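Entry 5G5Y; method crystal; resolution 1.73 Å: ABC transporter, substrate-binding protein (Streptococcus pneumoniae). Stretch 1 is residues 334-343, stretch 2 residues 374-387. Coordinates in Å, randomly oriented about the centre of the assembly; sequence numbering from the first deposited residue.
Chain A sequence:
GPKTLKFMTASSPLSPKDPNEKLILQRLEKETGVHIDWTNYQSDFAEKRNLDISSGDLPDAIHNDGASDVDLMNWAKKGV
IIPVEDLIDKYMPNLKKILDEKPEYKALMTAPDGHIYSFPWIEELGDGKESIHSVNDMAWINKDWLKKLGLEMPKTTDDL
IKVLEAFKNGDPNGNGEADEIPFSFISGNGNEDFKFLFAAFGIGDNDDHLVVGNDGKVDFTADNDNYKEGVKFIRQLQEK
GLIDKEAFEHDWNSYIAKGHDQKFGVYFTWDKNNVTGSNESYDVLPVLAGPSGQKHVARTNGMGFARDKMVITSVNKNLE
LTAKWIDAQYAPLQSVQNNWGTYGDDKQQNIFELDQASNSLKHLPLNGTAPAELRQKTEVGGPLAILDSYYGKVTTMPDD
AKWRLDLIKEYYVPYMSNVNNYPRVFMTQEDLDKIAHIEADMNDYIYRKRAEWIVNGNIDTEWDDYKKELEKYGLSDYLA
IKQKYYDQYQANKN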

# COMPACT_ATOMS: atom_id res chain seq x y z
N GLN A 334 -6.05 -19.63 9.84
CA GLN A 334 -7.16 -18.77 10.11
C GLN A 334 -6.88 -17.38 9.54
O GLN A 334 -7.78 -16.79 8.96
CB GLN A 334 -7.42 -18.68 11.62
CG GLN A 334 -8.78 -18.06 11.93
CD GLN A 334 -9.93 -19.00 11.58
OE1 GLN A 334 -9.98 -20.12 12.03
NE2 GLN A 334 -10.82 -18.54 10.72
N SER A 335 -5.68 -16.83 9.78
CA SER A 335 -5.31 -15.55 9.19
C SER A 335 -5.49 -15.51 7.67
O SER A 335 -6.01 -14.55 7.12
CB SER A 335 -3.89 -15.16 9.57
OG SER A 335 -3.80 -14.81 10.92
N VAL A 336 -5.07 -16.58 6.99
CA VAL A 336 -5.14 -16.61 5.56
C VAL A 336 -6.61 -16.54 5.13
O VAL A 336 -6.97 -15.72 4.30
CB VAL A 336 -4.42 -17.84 4.98
CG1 VAL A 336 -4.75 -18.05 3.52
CG2 VAL A 336 -2.91 -17.73 5.21
N GLN A 337 -7.46 -17.38 5.71
CA GLN A 337 -8.89 -17.38 5.33
C GLN A 337 -9.58 -16.08 5.70
O GLN A 337 -10.33 -15.50 4.88
CB GLN A 337 -9.61 -18.54 6.00
CG GLN A 337 -9.16 -19.89 5.55
CD GLN A 337 -9.81 -20.98 6.36
OE1 GLN A 337 -10.96 -21.29 6.14
NE2 GLN A 337 -9.06 -21.55 7.32
N ASN A 338 -9.29 -15.56 6.89
CA ASN A 338 -9.93 -14.30 7.30
C ASN A 338 -9.65 -13.17 6.31
O ASN A 338 -10.51 -12.34 6.02
CB ASN A 338 -9.50 -13.87 8.70
CG ASN A 338 -10.07 -14.78 9.79
OD1 ASN A 338 -10.78 -15.76 9.51
ND2 ASN A 338 -9.73 -14.48 11.03
N ASN A 339 -8.44 -13.18 5.77
CA ASN A 339 -7.99 -12.17 4.83
C ASN A 339 -8.62 -12.35 3.44
O ASN A 339 -8.95 -11.38 2.78
CB ASN A 339 -6.47 -12.25 4.69
CG ASN A 339 -5.84 -11.00 4.05
OD1 ASN A 339 -6.13 -9.88 4.46
ND2 ASN A 339 -4.97 -11.19 3.08
N TRP A 340 -8.71 -13.60 2.98
CA TRP A 340 -8.95 -13.87 1.56
C TRP A 340 -10.20 -14.68 1.19
O TRP A 340 -10.62 -14.61 0.03
CB TRP A 340 -7.72 -14.53 0.92
CG TRP A 340 -6.61 -13.61 0.56
CD1 TRP A 340 -6.72 -12.36 -0.02
CD2 TRP A 340 -5.21 -13.87 0.67
NE1 TRP A 340 -5.46 -11.81 -0.24
CE2 TRP A 340 -4.51 -12.72 0.16
CE3 TRP A 340 -4.45 -14.93 1.16
CZ2 TRP A 340 -3.12 -12.61 0.17
CZ3 TRP A 340 -3.05 -14.83 1.13
CH2 TRP A 340 -2.41 -13.68 0.64
N GLY A 341 -10.73 -15.50 2.11
CA GLY A 341 -11.87 -16.36 1.82
C GLY A 341 -11.72 -17.74 2.39
O GLY A 341 -10.86 -17.97 3.23
N THR A 342 -12.55 -18.68 1.94
CA THR A 342 -12.51 -19.99 2.55
C THR A 342 -12.70 -21.13 1.52
O THR A 342 -12.63 -20.92 0.33
CB THR A 342 -13.48 -20.04 3.76
OG1 THR A 342 -13.26 -21.24 4.51
CG2 THR A 342 -14.96 -19.93 3.31
N TYR A 343 -12.88 -22.34 2.04
CA TYR A 343 -12.97 -23.57 1.28
C TYR A 343 -14.20 -24.34 1.74
O TYR A 343 -14.73 -24.08 2.84
CB TYR A 343 -11.74 -24.46 1.60
CG TYR A 343 -11.72 -24.92 3.04
CD1 TYR A 343 -11.14 -24.12 4.04
CD2 TYR A 343 -12.37 -26.11 3.44
CE1 TYR A 343 -11.18 -24.50 5.37
CE2 TYR A 343 -12.40 -26.50 4.77
CZ TYR A 343 -11.80 -25.68 5.73
OH TYR A 343 -11.83 -26.05 7.04
N LEU A 374 -16.49 -12.53 -4.65
CA LEU A 374 -16.50 -13.67 -3.74
C LEU A 374 -15.66 -13.37 -2.48
O LEU A 374 -16.03 -13.78 -1.37
CB LEU A 374 -16.03 -14.92 -4.43
CG LEU A 374 -16.00 -16.17 -3.55
CD1 LEU A 374 -17.41 -16.49 -3.05
CD2 LEU A 374 -15.41 -17.31 -4.35
N ARG A 375 -14.56 -12.63 -2.64
CA ARG A 375 -13.71 -12.31 -1.49
C ARG A 375 -14.53 -11.46 -0.48
O ARG A 375 -14.59 -11.77 0.72
CB ARG A 375 -12.45 -11.57 -1.89
CG ARG A 375 -11.61 -11.21 -0.69
CD ARG A 375 -10.42 -10.32 -1.04
NE ARG A 375 -9.63 -10.04 0.18
CZ ARG A 375 -8.49 -9.34 0.20
NH1 ARG A 375 -7.98 -8.85 -0.92
NH2 ARG A 375 -7.84 -9.15 1.34
N GLN A 376 -15.18 -10.42 -0.98
CA GLN A 376 -16.01 -9.55 -0.15
C GLN A 376 -17.14 -10.27 0.55
O GLN A 376 -17.51 -9.89 1.65
CB GLN A 376 -16.62 -8.42 -0.96
CG GLN A 376 -15.72 -7.27 -1.30
CD GLN A 376 -16.39 -6.47 -2.39
OE1 GLN A 376 -17.33 -5.72 -2.11
NE2 GLN A 376 -16.01 -6.71 -3.66
N LYS A 377 -17.70 -11.29 -0.10
CA LYS A 377 -18.77 -12.08 0.48
C LYS A 377 -18.34 -13.06 1.56
O LYS A 377 -19.18 -13.43 2.39
CB LYS A 377 -19.53 -12.87 -0.61
CG LYS A 377 -20.28 -12.02 -1.62
CD LYS A 377 -20.95 -12.97 -2.62
CE LYS A 377 -21.63 -12.28 -3.77
NZ LYS A 377 -21.99 -13.28 -4.81
N THR A 378 -17.06 -13.46 1.56
CA THR A 378 -16.58 -14.62 2.35
C THR A 378 -15.44 -14.33 3.33
O THR A 378 -15.28 -15.09 4.28
CB THR A 378 -16.22 -15.81 1.43
OG1 THR A 378 -15.10 -15.51 0.57
CG2 THR A 378 -17.46 -16.21 0.55
N GLU A 379 -14.63 -13.30 3.07
CA GLU A 379 -13.59 -12.86 4.00
C GLU A 379 -14.21 -12.27 5.26
O GLU A 379 -15.39 -11.89 5.29
CB GLU A 379 -12.69 -11.76 3.35
CG GLU A 379 -13.36 -10.39 3.31
CD GLU A 379 -12.65 -9.36 2.42
OE1 GLU A 379 -11.41 -9.39 2.31
OE2 GLU A 379 -13.35 -8.50 1.82
N VAL A 380 -13.41 -12.13 6.31
CA VAL A 380 -13.88 -11.44 7.50
C VAL A 380 -13.06 -10.23 7.92
O VAL A 380 -13.54 -9.44 8.74
CB VAL A 380 -14.06 -12.40 8.72
CG1 VAL A 380 -14.83 -13.68 8.32
CG2 VAL A 380 -12.75 -12.79 9.29
N GLY A 381 -11.85 -10.07 7.40
CA GLY A 381 -11.00 -8.95 7.80
C GLY A 381 -10.57 -9.14 9.23
O GLY A 381 -10.36 -10.27 9.68
N GLY A 382 -10.47 -8.03 9.96
CA GLY A 382 -10.07 -8.06 11.33
C GLY A 382 -8.58 -8.28 11.52
O GLY A 382 -7.80 -8.25 10.55
N PRO A 383 -8.18 -8.56 12.78
CA PRO A 383 -6.76 -8.72 13.09
C PRO A 383 -6.25 -10.08 12.60
O PRO A 383 -6.91 -11.12 12.80
CB PRO A 383 -6.75 -8.62 14.62
CG PRO A 383 -8.05 -9.25 15.02
CD PRO A 383 -9.03 -8.85 13.95
N LEU A 384 -5.08 -10.08 11.97
CA LEU A 384 -4.53 -11.28 11.37
C LEU A 384 -3.11 -11.03 10.90
O LEU A 384 -2.64 -9.86 10.78
CB LEU A 384 -5.43 -11.75 10.17
CG LEU A 384 -5.51 -10.84 8.93
CD1 LEU A 384 -4.37 -11.09 7.96
CD2 LEU A 384 -6.87 -10.99 8.21
N ALA A 385 -2.42 -12.13 10.62
CA ALA A 385 -1.08 -12.06 10.07
C ALA A 385 -0.78 -13.15 9.08
O ALA A 385 -0.97 -14.33 9.38
CB ALA A 385 -0.03 -12.10 11.16
N ILE A 386 -0.29 -12.71 7.92
CA ILE A 386 0.26 -13.59 6.88
C ILE A 386 1.70 -13.17 6.65
O ILE A 386 1.99 -12.03 6.20
CB ILE A 386 -0.53 -13.51 5.58
CG1 ILE A 386 -2.02 -13.81 5.86
CG2 ILE A 386 -0.01 -14.51 4.55
CD1 ILE A 386 -2.94 -13.50 4.70
N LEU A 387 2.61 -14.08 6.97
CA LEU A 387 4.04 -13.84 6.83
C LEU A 387 4.49 -14.47 5.53
O LEU A 387 3.88 -15.44 5.04
CB LEU A 387 4.82 -14.42 8.01
CG LEU A 387 4.39 -13.90 9.38
CD1 LEU A 387 5.30 -14.42 10.46
CD2 LEU A 387 4.33 -12.39 9.41
O HOH W 1 -9.22 -11.69 11.57
O HOH W 2 -14.39 -18.20 -0.20

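The end of the helix formed by residues 334-340 is tied to the second stretch chiefly through two successive backbone carbonyls, each of which accepts two hydrogen bonds. The carbonyl of Asn338 receives the consecutive amides of the loop, Val380 N to Asn338 O at 2.9 Å and Gly381 N to Asn338 O at 3.0 Å. The carbonyl of Asn339 instead meets a guanidinium: Arg375 NH2 lies 2.9 Å from Asn339 O, and Arg375 NE makes a weak bond to Asn339 O at 3.0 Å. Near the C-terminus of a helix the last carbonyls lack amide partners from a following turn, and here the other stretch supplies donors.

Arg375 reaches this site with an extended side chain, all of its chi angles near 180°. Its NE also forms a salt bridge with Glu379 OE1 at 2.9 Å, weak as a hydrogen bond, and Glu379 OE1 lies 3.2 Å from Asn339 O. Those two atoms are both acceptors and do not bond; Arg375 NE donates to both, so the two oxygens converge on one nitrogen. The guanidinium also lays one face over Trp340 CD1, which is 3.5 Å from Arg375 CZ.

After Trp340 the helix gives way at Gly341, whose positive phi would jam a CB against the preceding carbonyl. Such a CB would also lie 3.2 Å from Thr378 OG1, so the close passage of the two chains here depends on the bare glycine. Thr378 OG1 donates to Leu374 O (2.8 Å) within its own helix and accepts from water 2 at 2.9 Å; the same water accepts from Thr342 N at 2.9 Å, linking the stretches.

Farther back along the first helix, strand 384-386 crosses it at 103°, with the axes approaching to 7.0 Å. Ser335 points toward the strand, and its OG accepts a nearly straight hydrogen bond from Ala385 N (3.0 Å, 173°). Leu384 and Ile386, flanking Ala385, both direct their CA-to-CB bonds at the helix, while Ala385 points away. Leu384 CD2 packs 3.9 Å from Asn338 CB and 3.8 Å from Asn339 CB, using the aliphatic parts of these polar residues. Ile386 CG1 lies 4.1 Å from Val336 CG2, and Ile386 CD1 sits over one face of the Trp340 six-membered ring, 4.2 Å from its centroid, in a CH-pi contact.

Asn338 completes the junction. Its OD1 accepts from Gln334 NE2 at 3.0 Å, and its ND2 donates to water 1 at 2.9 Å. That water donates to Gly381 O (2.6 Å) and Pro383 O (2.7 Å), bridging the helix to the loop that leads into the strand.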